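Local coordinates for phosphotriesterase homology protein (Escherichia coli, PDB 1BF6), which hydrolyses phosphorylated glyceryl acetates and also acts on aromatic acetates and propionates, as a zinc-dependent member of the phosphotriesterase family, at residues A86-H91 / T133-K138; A93-S96 / Q102-V105; T156-S161 / L165-L170. All coordinates share one frame; numbering follows the deposited sequence.

Contact 1. Residues A86-H91 / T133-K138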
ATOM      1  N   ALA A  86       1.225  13.770  11.758  1.00  9.50           N
ATOM      2  CA  ALA A  86       1.965  13.454  12.975  1.00 11.52           C
ATOM      3  C   ALA A  86       3.381  12.921  12.768  1.00 12.09           C
ATOM      4  O   ALA A  86       4.225  13.058  13.653  1.00 12.97           O
ATOM      5  CB  ALA A  86       1.152  12.497  13.837  1.00 11.93           C
ATOM      6  N   PHE A  87       3.657  12.355  11.590  1.00 11.70           N
ATOM      7  CA  PHE A  87       4.971  11.791  11.292  1.00 11.31           C
ATOM      8  C   PHE A  87       5.860  12.617  10.352  1.00 10.69           C
ATOM      9  O   PHE A  87       6.998  12.225  10.079  1.00 11.80           O
ATOM     10  CB  PHE A  87       4.823  10.373  10.716  1.00 12.77           C
ATOM     11  CG  PHE A  87       4.163   9.391  11.650  1.00 12.49           C
ATOM     12  CD1 PHE A  87       2.803   9.474  11.931  1.00 13.66           C
ATOM     13  CD2 PHE A  87       4.904   8.377  12.242  1.00 16.08           C
ATOM     14  CE1 PHE A  87       2.187   8.562  12.792  1.00 13.95           C
ATOM     15  CE2 PHE A  87       4.299   7.455  13.108  1.00 14.93           C
ATOM     16  CZ  PHE A  87       2.943   7.551  13.379  1.00 14.40           C
ATOM     17  N   PHE A  88       5.365  13.754   9.869  1.00 10.69           N
ATOM     18  CA  PHE A  88       6.152  14.584   8.941  1.00 12.63           C
ATOM     19  C   PHE A  88       7.415  15.214   9.535  1.00 12.77           C
ATOM     20  O   PHE A  88       7.408  15.662  10.687  1.00 13.01           O
ATOM     21  CB  PHE A  88       5.328  15.769   8.409  1.00 10.19           C
ATOM     22  CG  PHE A  88       4.224  15.410   7.449  1.00  8.89           C
ATOM     23  CD1 PHE A  88       4.340  14.327   6.568  1.00 10.26           C
ATOM     24  CD2 PHE A  88       3.072  16.202   7.397  1.00  9.16           C
ATOM     25  CE1 PHE A  88       3.317  14.046   5.647  1.00  6.88           C
ATOM     26  CE2 PHE A  88       2.050  15.934   6.487  1.00  7.51           C
ATOM     27  CZ  PHE A  88       2.171  14.850   5.607  1.00  7.79           C
ATOM     28  N   PRO A  89       8.522  15.228   8.769  1.00 13.66           N
ATOM     29  CA  PRO A  89       9.748  15.857   9.279  1.00 14.44           C
ATOM     30  C   PRO A  89       9.413  17.364   9.255  1.00 15.41           C
ATOM     31  O   PRO A  89       8.439  17.778   8.606  1.00 13.75           O
ATOM     32  CB  PRO A  89      10.783  15.540   8.194  1.00 13.84           C
ATOM     33  CG  PRO A  89      10.270  14.282   7.571  1.00 15.00           C
ATOM     34  CD  PRO A  89       8.785  14.497   7.513  1.00 12.96           C
ATOM     35  N   GLU A  90      10.202  18.176   9.953  1.00 16.06           N
ATOM     36  CA  GLU A  90       9.980  19.627  10.004  1.00 16.42           C
ATOM     37  C   GLU A  90       9.941  20.284   8.625  1.00 13.07           C
ATOM     38  O   GLU A  90       9.129  21.173   8.376  1.00 11.59           O
ATOM     39  CB  GLU A  90      11.088  20.304  10.828  1.00 19.88           C
ATOM     40  CG  GLU A  90      11.248  19.777  12.261  1.00 27.52           C
ATOM     41  CD  GLU A  90      10.086  20.147  13.179  1.00 32.29           C
ATOM     42  OE1 GLU A  90       9.196  20.923  12.749  1.00 33.68           O
ATOM     43  OE2 GLU A  90      10.071  19.669  14.343  1.00 35.32           O
ATOM     44  N   HIS A  91      10.810  19.819   7.730  1.00 12.68           N
ATOM     45  CA  HIS A  91      10.916  20.385   6.386  1.00 11.67           C
ATOM     46  C   HIS A  91       9.711  20.283   5.448  1.00 12.27           C
ATOM     47  O   HIS A  91       9.706  20.896   4.376  1.00  8.23           O
ATOM     48  CB  HIS A  91      12.211  19.930   5.698  1.00 11.18           C
ATOM     49  CG  HIS A  91      12.251  18.476   5.332  1.00 13.03           C
ATOM     50  ND1 HIS A  91      13.113  17.584   5.931  1.00 13.48           N
ATOM     51  CD2 HIS A  91      11.620  17.784   4.350  1.00 13.89           C
ATOM     52  CE1 HIS A  91      13.025  16.412   5.329  1.00 15.12           C
ATOM     53  NE2 HIS A  91      12.125  16.507   4.364  1.00 13.57           N
ATOM     54  N   THR A 133      -5.128  17.674   6.972  1.00  9.17           N
ATOM     55  CA  THR A 133      -4.474  18.857   7.535  1.00 10.68           C
ATOM     56  C   THR A 133      -3.808  19.670   6.411  1.00 11.89           C
ATOM     57  O   THR A 133      -3.610  19.165   5.302  1.00  9.12           O
ATOM     58  CB  THR A 133      -3.366  18.452   8.535  1.00  7.56           C
ATOM     59  OG1 THR A 133      -2.256  17.899   7.813  1.00  8.28           O
ATOM     60  CG2 THR A 133      -3.887  17.417   9.545  1.00  7.38           C
ATOM     61  N   PRO A 134      -3.481  20.949   6.678  1.00 12.12           N
ATOM     62  CA  PRO A 134      -2.831  21.782   5.660  1.00 10.64           C
ATOM     63  C   PRO A 134      -1.545  21.145   5.105  1.00  9.54           C
ATOM     64  O   PRO A 134      -1.287  21.209   3.899  1.00  9.41           O
ATOM     65  CB  PRO A 134      -2.531  23.069   6.431  1.00 11.95           C
ATOM     66  CG  PRO A 134      -3.716  23.193   7.314  1.00  9.86           C
ATOM     67  CD  PRO A 134      -3.896  21.764   7.834  1.00 10.88           C
ATOM     68  N   LEU A 135      -0.742  20.515   5.964  1.00  6.96           N
ATOM     69  CA  LEU A 135       0.490  19.882   5.499  1.00  7.03           C
ATOM     70  C   LEU A 135       0.218  18.645   4.644  1.00  7.62           C
ATOM     71  O   LEU A 135       0.961  18.348   3.712  1.00  7.38           O
ATOM     72  CB  LEU A 135       1.410  19.524   6.667  1.00  8.13           C
ATOM     73  CG  LEU A 135       2.018  20.713   7.419  1.00  7.90           C
ATOM     74  CD1 LEU A 135       2.919  20.190   8.534  1.00  8.80           C
ATOM     75  CD2 LEU A 135       2.831  21.574   6.458  1.00  7.02           C
ATOM     76  N   GLU A 136      -0.819  17.895   5.000  1.00  8.90           N
ATOM     77  CA  GLU A 136      -1.194  16.717   4.218  1.00  7.52           C
ATOM     78  C   GLU A 136      -1.705  17.170   2.840  1.00  7.07           C
ATOM     79  O   GLU A 136      -1.369  16.565   1.821  1.00  7.23           O
ATOM     80  CB  GLU A 136      -2.256  15.912   4.961  1.00  8.04           C
ATOM     81  CG  GLU A 136      -1.654  15.070   6.079  1.00  8.18           C
ATOM     82  CD  GLU A 136      -2.669  14.587   7.092  1.00  6.65           C
ATOM     83  OE1 GLU A 136      -3.872  14.889   6.966  1.00  7.04           O
ATOM     84  OE2 GLU A 136      -2.246  13.894   8.035  1.00 10.91           O
ATOM     85  N   GLU A 137      -2.494  18.244   2.812  1.00  7.70           N
ATOM     86  CA  GLU A 137      -3.000  18.781   1.553  1.00  9.89           C
ATOM     87  C   GLU A 137      -1.826  19.123   0.635  1.00  9.86           C
ATOM     88  O   GLU A 137      -1.826  18.768  -0.546  1.00 10.53           O
ATOM     89  CB  GLU A 137      -3.845  20.031   1.784  1.00 11.15           C
ATOM     90  CG  GLU A 137      -4.292  20.683   0.471  1.00 16.03           C
ATOM     91  CD  GLU A 137      -5.114  21.936   0.670  1.00 20.57           C
ATOM     92  OE1 GLU A 137      -4.836  22.700   1.623  1.00 25.73           O
ATOM     93  OE2 GLU A 137      -6.027  22.170  -0.139  1.00 19.88           O
ATOM     94  N   LYS A 138      -0.818  19.784   1.200  1.00  9.28           N
ATOM     95  CA  LYS A 138       0.385  20.185   0.469  1.00  8.31           C
ATOM     96  C   LYS A 138       1.107  18.955  -0.083  1.00  9.10           C
ATOM     97  O   LYS A 138       1.575  18.955  -1.227  1.00  6.57           O
ATOM     98  CB  LYS A 138       1.313  20.954   1.406  1.00  9.06           C
ATOM     99  CG  LYS A 138       2.564  21.530   0.787  1.00  9.74           C
ATOM    100  CD  LYS A 138       3.429  22.099   1.913  1.00 11.07           C
ATOM    101  CE  LYS A 138       4.540  22.985   1.419  1.00 12.21           C
ATOM    102  NZ  LYS A 138       5.255  23.563   2.603  1.00 12.43           N
TER
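The capped first turn of helix 134-150 is where Phe88, from the loop after strand 75-80, brings the CE2-CZ rim of its ring up to Leu135 and Glu136. CE2 of Phe88 comes 3.7 Å from CB of Leu135, and the two side chains run past each other in opposite directions, the leucine touching with CB and, more loosely, CD1. The same ring carbon lies 3.8 Å from CG of Glu136, whose carboxylate plane stands 79° to the ring; the backbone N of Glu136 lies at the ring edge. Phenylalanine suits this place because its hydrocarbon rim fits against the aliphatic parts of both residues and brings no polar atom to compete for the cap. That cap is a capping box: Glu136 N donates to OG1 of Thr133 at 3.2 Å, and Thr133 N returns a nearly straight bond (171°) to OE1 of Glu136 at 3.1 Å, arriving from above the carboxylate plane. With CG of Glu136 beside its backbone N (chi1 -78°) and the chain extended beyond it, CG meets the ring, the two side chains crossing at about a right angle, while the carboxylate reaches back to Thr133. Its OE2 is taken by Ser128 OG and Asp85 N. The loop of Phe88, which also packs on Tyr82, lies on the N-terminal turn of helix 134-150; Lys138, farther along, touches Val97 and Leu100 of helix 97-109.

Contact 2. Residues A93-S96 / Q102-V105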
ATOM      1  N   ALA A  93       6.902  21.482   6.156  1.00  9.97           N
ATOM      2  CA  ALA A  93       6.288  22.802   6.287  1.00  8.80           C
ATOM      3  C   ALA A  93       7.137  23.918   5.665  1.00  8.15           C
ATOM      4  O   ALA A  93       6.595  24.840   5.063  1.00  9.51           O
ATOM      5  CB  ALA A  93       6.005  23.119   7.758  1.00  6.63           C
ATOM      6  N   THR A  94       8.460  23.810   5.792  1.00  8.83           N
ATOM      7  CA  THR A  94       9.373  24.835   5.289  1.00 10.12           C
ATOM      8  C   THR A  94       9.739  24.761   3.815  1.00 12.82           C
ATOM      9  O   THR A  94      10.103  25.776   3.211  1.00 12.63           O
ATOM     10  CB  THR A  94      10.644  24.928   6.141  1.00  8.18           C
ATOM     11  OG1 THR A  94      11.378  23.698   6.076  1.00  9.84           O
ATOM     12  CG2 THR A  94      10.280  25.252   7.586  1.00  8.63           C
ATOM     13  N   ARG A  95       9.673  23.566   3.227  1.00 12.91           N
ATOM     14  CA  ARG A  95       9.951  23.447   1.795  1.00 12.55           C
ATOM     15  C   ARG A  95       8.675  23.830   1.039  1.00 12.02           C
ATOM     16  O   ARG A  95       7.578  23.831   1.608  1.00 13.37           O
ATOM     17  CB  ARG A  95      10.388  22.024   1.432  1.00 13.33           C
ATOM     18  CG  ARG A  95      11.786  21.711   1.900  1.00 13.46           C
ATOM     19  CD  ARG A  95      12.199  20.311   1.577  1.00 13.00           C
ATOM     20  NE  ARG A  95      13.446  19.978   2.254  1.00 13.87           N
ATOM     21  CZ  ARG A  95      14.049  18.797   2.185  1.00 14.98           C
ATOM     22  NH1 ARG A  95      13.527  17.816   1.456  1.00 15.13           N
ATOM     23  NH2 ARG A  95      15.160  18.583   2.875  1.00 16.63           N
ATOM     24  N   SER A  96       8.823  24.241  -0.215  1.00 11.35           N
ATOM     25  CA  SER A  96       7.660  24.608  -1.018  1.00  9.53           C
ATOM     26  C   SER A  96       7.107  23.327  -1.639  1.00  8.73           C
ATOM     27  O   SER A  96       7.831  22.328  -1.775  1.00  7.48           O
ATOM     28  CB  SER A  96       8.072  25.551  -2.149  1.00  8.23           C
ATOM     29  OG  SER A  96       8.844  24.849  -3.119  1.00  9.20           O
ATOM     30  N   GLN A 102       9.676  17.838  -6.592  1.00  8.30           N
ATOM     31  CA  GLN A 102      10.965  17.554  -7.220  1.00  8.04           C
ATOM     32  C   GLN A 102      11.635  16.350  -6.564  1.00  9.59           C
ATOM     33  O   GLN A 102      12.267  15.536  -7.239  1.00  7.98           O
ATOM     34  CB  GLN A 102      11.901  18.761  -7.114  1.00 12.04           C
ATOM     35  CG  GLN A 102      11.507  19.960  -7.960  1.00 10.80           C
ATOM     36  CD  GLN A 102      12.386  21.168  -7.678  1.00 15.93           C
ATOM     37  OE1 GLN A 102      13.019  21.265  -6.619  1.00 13.19           O
ATOM     38  NE2 GLN A 102      12.453  22.084  -8.636  1.00 13.22           N
ATOM     39  N   GLU A 103      11.555  16.284  -5.236  1.00  8.68           N
ATOM     40  CA  GLU A 103      12.146  15.182  -4.489  1.00  8.18           C
ATOM     41  C   GLU A 103      11.524  13.859  -4.928  1.00  6.16           C
ATOM     42  O   GLU A 103      12.238  12.897  -5.195  1.00  6.35           O
ATOM     43  CB  GLU A 103      11.918  15.371  -2.985  1.00  7.71           C
ATOM     44  CG  GLU A 103      12.493  14.228  -2.118  1.00  9.80           C
ATOM     45  CD  GLU A 103      12.142  14.365  -0.637  1.00  9.17           C
ATOM     46  OE1 GLU A 103      11.434  15.323  -0.272  1.00  7.24           O
ATOM     47  OE2 GLU A 103      12.559  13.494   0.156  1.00 11.09           O
ATOM     48  N   MET A 104      10.195  13.825  -5.010  1.00  7.83           N
ATOM     49  CA  MET A 104       9.492  12.606  -5.415  1.00  7.70           C
ATOM     50  C   MET A 104       9.867  12.209  -6.846  1.00  8.87           C
ATOM     51  O   MET A 104      10.171  11.051  -7.107  1.00  7.32           O
ATOM     52  CB  MET A 104       7.982  12.778  -5.251  1.00  8.39           C
ATOM     53  CG  MET A 104       7.542  12.874  -3.783  1.00  8.79           C
ATOM     54  SD  MET A 104       5.774  12.972  -3.568  1.00 15.10           S
ATOM     55  CE  MET A 104       5.526  14.617  -2.995  1.00 17.46           C
ATOM     56  N   VAL A 105       9.933  13.190  -7.750  1.00  8.53           N
ATOM     57  CA  VAL A 105      10.317  12.923  -9.139  1.00  6.27           C
ATOM     58  C   VAL A 105      11.732  12.331  -9.238  1.00  6.24           C
ATOM     59  O   VAL A 105      11.943  11.371  -9.976  1.00  5.75           O
ATOM     60  CB  VAL A 105      10.205  14.216 -10.035  1.00  4.94           C
ATOM     61  CG1 VAL A 105      10.840  13.967 -11.408  1.00  5.11           C
ATOM     62  CG2 VAL A 105       8.746  14.635 -10.186  1.00  5.22           C
TER
HETATM   63  O   HOH W   1      11.661  18.052  -0.802  1.00 10.05           O
HETATM   64  O   HOH W   2      14.165  15.005   1.797  1.00 12.21           O
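The guanidinium of Arg95 meets Glu103 edge-on, with OE1 of the glutamate in the guanidinium plane and the carboxylate turned 60° to it; neither face of the arginine is used across this contact. The ion pair is long, 3.7 Å between NH1 of Arg95 and OE1 of Glu103, so the charges attract without a direct hydrogen bond. Two waters bridge the pair: one accepts from Arg95 NH1 at 2.9 Å and donates to Glu103 OE1 at 2.8 Å, while the other accepts from the same NH1 and donates weakly to Glu103 OE2. Long, extended side chains suit such a span: the alpha carbons of Arg95 and Glu103 stand 10.6 Å apart, and the arginine chain, straight from CG to NE, crosses the glutamate at about a right angle. With CG of Glu103 anti to the backbone N (chi1 179°) and the chain extended beyond it, the carboxylate stands off the helix, where OE1 also hydrogen-bonds Tyr82 OH. Arg95 NH2 binds a glycerol that probably came from the crystallisation liquor. At the protein surface the pair joins the turn after helix 91-94 to helix 97-109, whose Met104 packs on Ala142 and Ala146 of helix 134-150.

Contact 3. Residues T156-S161 / L165-L170. With ZN (zinc ion), chain D.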
ATOM      1  N   THR A 156      -2.509   5.695  -1.549  1.00  6.40           N
ATOM      2  CA  THR A 156      -2.745   6.417  -0.300  1.00  8.34           C
ATOM      3  C   THR A 156      -2.952   5.629   1.002  1.00  9.51           C
ATOM      4  O   THR A 156      -3.083   4.407   0.993  1.00  8.72           O
ATOM      5  CB  THR A 156      -3.960   7.362  -0.458  1.00  6.88           C
ATOM      6  OG1 THR A 156      -5.169   6.622  -0.260  1.00  6.05           O
ATOM      7  CG2 THR A 156      -3.987   8.015  -1.865  1.00  8.22           C
ATOM      8  N   HIS A 157      -2.997   6.376   2.108  1.00  9.55           N
ATOM      9  CA  HIS A 157      -3.260   5.857   3.458  1.00 10.70           C
ATOM     10  C   HIS A 157      -4.468   6.619   3.985  1.00 10.89           C
ATOM     11  O   HIS A 157      -4.435   7.854   4.055  1.00 11.93           O
ATOM     12  CB  HIS A 157      -2.076   6.123   4.423  1.00 10.86           C
ATOM     13  CG  HIS A 157      -2.429   6.048   5.893  1.00 10.65           C
ATOM     14  ND1 HIS A 157      -1.963   5.035   6.699  1.00 12.80           N
ATOM     15  CD2 HIS A 157      -3.117   6.933   6.658  1.00 12.31           C
ATOM     16  CE1 HIS A 157      -2.369   5.320   7.922  1.00  8.60           C
ATOM     17  NE2 HIS A 157      -3.071   6.458   7.952  1.00 13.40           N
ATOM     18  N   THR A 158      -5.558   5.917   4.277  1.00  9.70           N
ATOM     19  CA  THR A 158      -6.695   6.579   4.893  1.00 10.39           C
ATOM     20  C   THR A 158      -6.628   6.100   6.345  1.00 10.97           C
ATOM     21  O   THR A 158      -6.335   4.927   6.608  1.00  9.95           O
ATOM     22  CB  THR A 158      -8.093   6.226   4.282  1.00 10.84           C
ATOM     23  OG1 THR A 158      -8.352   4.819   4.383  1.00 12.39           O
ATOM     24  CG2 THR A 158      -8.201   6.700   2.838  1.00 11.05           C
ATOM     25  N   SER A 159      -6.780   7.035   7.273  1.00 11.58           N
ATOM     26  CA  SER A 159      -6.750   6.717   8.699  1.00 10.32           C
ATOM     27  C   SER A 159      -8.112   6.185   9.120  1.00  9.38           C
ATOM     28  O   SER A 159      -9.111   6.906   9.112  1.00  9.70           O
ATOM     29  CB  SER A 159      -6.357   7.952   9.508  1.00  8.99           C
ATOM     30  OG  SER A 159      -4.963   8.167   9.410  1.00  8.98           O
ATOM     31  N   PHE A 160      -8.147   4.900   9.459  1.00 11.62           N
ATOM     32  CA  PHE A 160      -9.387   4.246   9.859  1.00 12.25           C
ATOM     33  C   PHE A 160     -10.496   4.404   8.825  1.00  8.97           C
ATOM     34  O   PHE A 160     -11.656   4.664   9.157  1.00 10.09           O
ATOM     35  CB  PHE A 160      -9.807   4.695  11.262  1.00 17.80           C
ATOM     36  CG  PHE A 160      -8.809   4.305  12.309  1.00 24.49           C
ATOM     37  CD1 PHE A 160      -8.648   2.963  12.655  1.00 27.77           C
ATOM     38  CD2 PHE A 160      -7.958   5.254  12.870  1.00 27.56           C
ATOM     39  CE1 PHE A 160      -7.651   2.561  13.536  1.00 30.87           C
ATOM     40  CE2 PHE A 160      -6.951   4.870  13.757  1.00 30.25           C
ATOM     41  CZ  PHE A 160      -6.796   3.517  14.091  1.00 31.59           C
ATOM     42  N   SER A 161     -10.097   4.244   7.561  1.00  8.66           N
ATOM     43  CA  SER A 161     -11.001   4.321   6.413  1.00  9.20           C
ATOM     44  C   SER A 161     -11.746   5.642   6.244  1.00  9.10           C
ATOM     45  O   SER A 161     -12.864   5.660   5.729  1.00 10.40           O
ATOM     46  CB  SER A 161     -11.993   3.147   6.453  1.00  8.73           C
ATOM     47  OG  SER A 161     -11.289   1.917   6.535  1.00 10.96           O
ATOM     48  N   LEU A 165     -12.758   9.859  -0.148  1.00  7.21           N
ATOM     49  CA  LEU A 165     -13.399  10.658  -1.188  1.00  8.32           C
ATOM     50  C   LEU A 165     -12.752  12.050  -1.288  1.00 10.22           C
ATOM     51  O   LEU A 165     -12.556  12.572  -2.397  1.00  8.84           O
ATOM     52  CB  LEU A 165     -14.908  10.757  -0.950  1.00  8.52           C
ATOM     53  CG  LEU A 165     -15.694   9.457  -1.208  1.00  8.39           C
ATOM     54  CD1 LEU A 165     -17.130   9.604  -0.712  1.00 10.50           C
ATOM     55  CD2 LEU A 165     -15.665   9.121  -2.697  1.00  8.06           C
ATOM     56  N   GLU A 166     -12.368  12.605  -0.135  1.00 10.79           N
ATOM     57  CA  GLU A 166     -11.713  13.917  -0.063  1.00 11.13           C
ATOM     58  C   GLU A 166     -10.338  13.874  -0.723  1.00 11.43           C
ATOM     59  O   GLU A 166      -9.934  14.830  -1.404  1.00 11.29           O
ATOM     60  CB  GLU A 166     -11.583  14.381   1.394  1.00 11.67           C
ATOM     61  CG  GLU A 166     -12.886  14.894   2.011  1.00 12.68           C
ATOM     62  CD  GLU A 166     -13.795  13.798   2.548  1.00 14.99           C
ATOM     63  OE1 GLU A 166     -13.437  12.601   2.488  1.00 15.59           O
ATOM     64  OE2 GLU A 166     -14.878  14.147   3.045  1.00 16.62           O
ATOM     65  N   GLN A 167      -9.624  12.762  -0.537  1.00  9.01           N
ATOM     66  CA  GLN A 167      -8.311  12.586  -1.151  1.00  9.32           C
ATOM     67  C   GLN A 167      -8.464  12.577  -2.671  1.00  9.51           C
ATOM     68  O   GLN A 167      -7.640  13.142  -3.384  1.00 10.20           O
ATOM     69  CB  GLN A 167      -7.673  11.250  -0.754  1.00  8.95           C
ATOM     70  CG  GLN A 167      -7.337  11.075   0.721  1.00  8.74           C
ATOM     71  CD  GLN A 167      -6.679   9.730   1.006  1.00  8.99           C
ATOM     72  OE1 GLN A 167      -6.692   8.830   0.168  1.00  8.79           O
ATOM     73  NE2 GLN A 167      -6.078   9.600   2.178  1.00 10.11           N
ATOM     74  N   LEU A 168      -9.490  11.875  -3.158  1.00  9.78           N
ATOM     75  CA  LEU A 168      -9.726  11.763  -4.601  1.00  8.81           C
ATOM     76  C   LEU A 168     -10.112  13.100  -5.226  1.00  9.49           C
ATOM     77  O   LEU A 168      -9.643  13.425  -6.321  1.00  8.08           O
ATOM     78  CB  LEU A 168     -10.792  10.700  -4.899  1.00  7.70           C
ATOM     79  CG  LEU A 168     -10.431   9.249  -4.525  1.00  5.96           C
ATOM     80  CD1 LEU A 168     -11.572   8.329  -4.950  1.00  7.09           C
ATOM     81  CD2 LEU A 168      -9.133   8.837  -5.198  1.00  5.79           C
ATOM     82  N   ALA A 169     -10.967  13.853  -4.532  1.00  9.50           N
ATOM     83  CA  ALA A 169     -11.409  15.172  -4.989  1.00 11.63           C
ATOM     84  C   ALA A 169     -10.208  16.126  -5.084  1.00 12.95           C
ATOM     85  O   ALA A 169     -10.084  16.891  -6.046  1.00 10.61           O
ATOM     86  CB  ALA A 169     -12.458  15.734  -4.035  1.00 11.38           C
ATOM     87  N   LEU A 170      -9.321  16.061  -4.091  1.00 11.88           N
ATOM     88  CA  LEU A 170      -8.116  16.897  -4.073  1.00 12.91           C
ATOM     89  C   LEU A 170      -7.182  16.545  -5.245  1.00 12.86           C
ATOM     90  O   LEU A 170      -6.702  17.427  -5.978  1.00 12.66           O
ATOM     91  CB  LEU A 170      -7.369  16.729  -2.740  1.00 10.85           C
ATOM     92  CG  LEU A 170      -6.130  17.601  -2.501  1.00 11.74           C
ATOM     93  CD1 LEU A 170      -6.530  19.081  -2.512  1.00 11.61           C
ATOM     94  CD2 LEU A 170      -5.492  17.254  -1.164  1.00 10.46           C
TER
HETATM   95 ZN    ZN D 293      -1.029   3.117   5.911  1.00 15.00          ZN
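Gln167 starts with CG beside its backbone N (chi1 -64°) and then runs extended, which carries its amide from helix 164-173 to the end of strand 154-157; OG1 of Thr156 stands between its own backbone N and carbonyl carbon (chi1 83°), facing that amide. Glutamine suits the place, being long enough to cross from helix to strand and able both to accept and to donate: Thr156 OG1 donates to Gln167 OE1 at 2.7 Å, slightly tilted from the carbonyl plane, and Gln167 NE2 donates to the main-chain O of His157 at 3.0 Å. That oxygen lies in the amide plane of the glutamine, although NE2 sits well above the plane of the peptide carbonyl and the bond is bent (140°). NE2 also bonds Thr127 OG1, and CG2 of Thr158 lies 3.7 Å from NE2 of Gln167. A leucine in place of Gln167 would probably cost the buried Thr156 hydroxyl, the His157 carbonyl and Thr127 OG1 their bonds to the amide. His157 itself binds zinc through ND1 at 2.3 Å, with Glu124 and His185, while its NE2 donates to Ser159 OG in the ring plane. A metal-binding histidine at the C-terminal end of a strand, the following helix packed behind it, is the pattern of the TIM-barrel metal-dependent hydrolases.

Contact 3 is the buried one, inside a beta-alpha-beta unit that carries a zinc ligand; contact 1 is partly buried and contact 2 lies at the surface. Their chemistry follows this order: direct hydrogen bonds to an amide in contact 3, the rim of an aromatic ring against a capped helix start in contact 1, and a long ion pair bridged by two waters in contact 2. Contacts 1 and 2 adjoin, since Lys138 NZ lies 2.5 Å from Arg95 O in a probable hydrogen bond, and contact 2 is nested within the loop that contact 1 closes. Helix 134-150 also leads into strand 154-157, and Glu137 packs on Leu170, whereas contacts 2 and 3 do not touch.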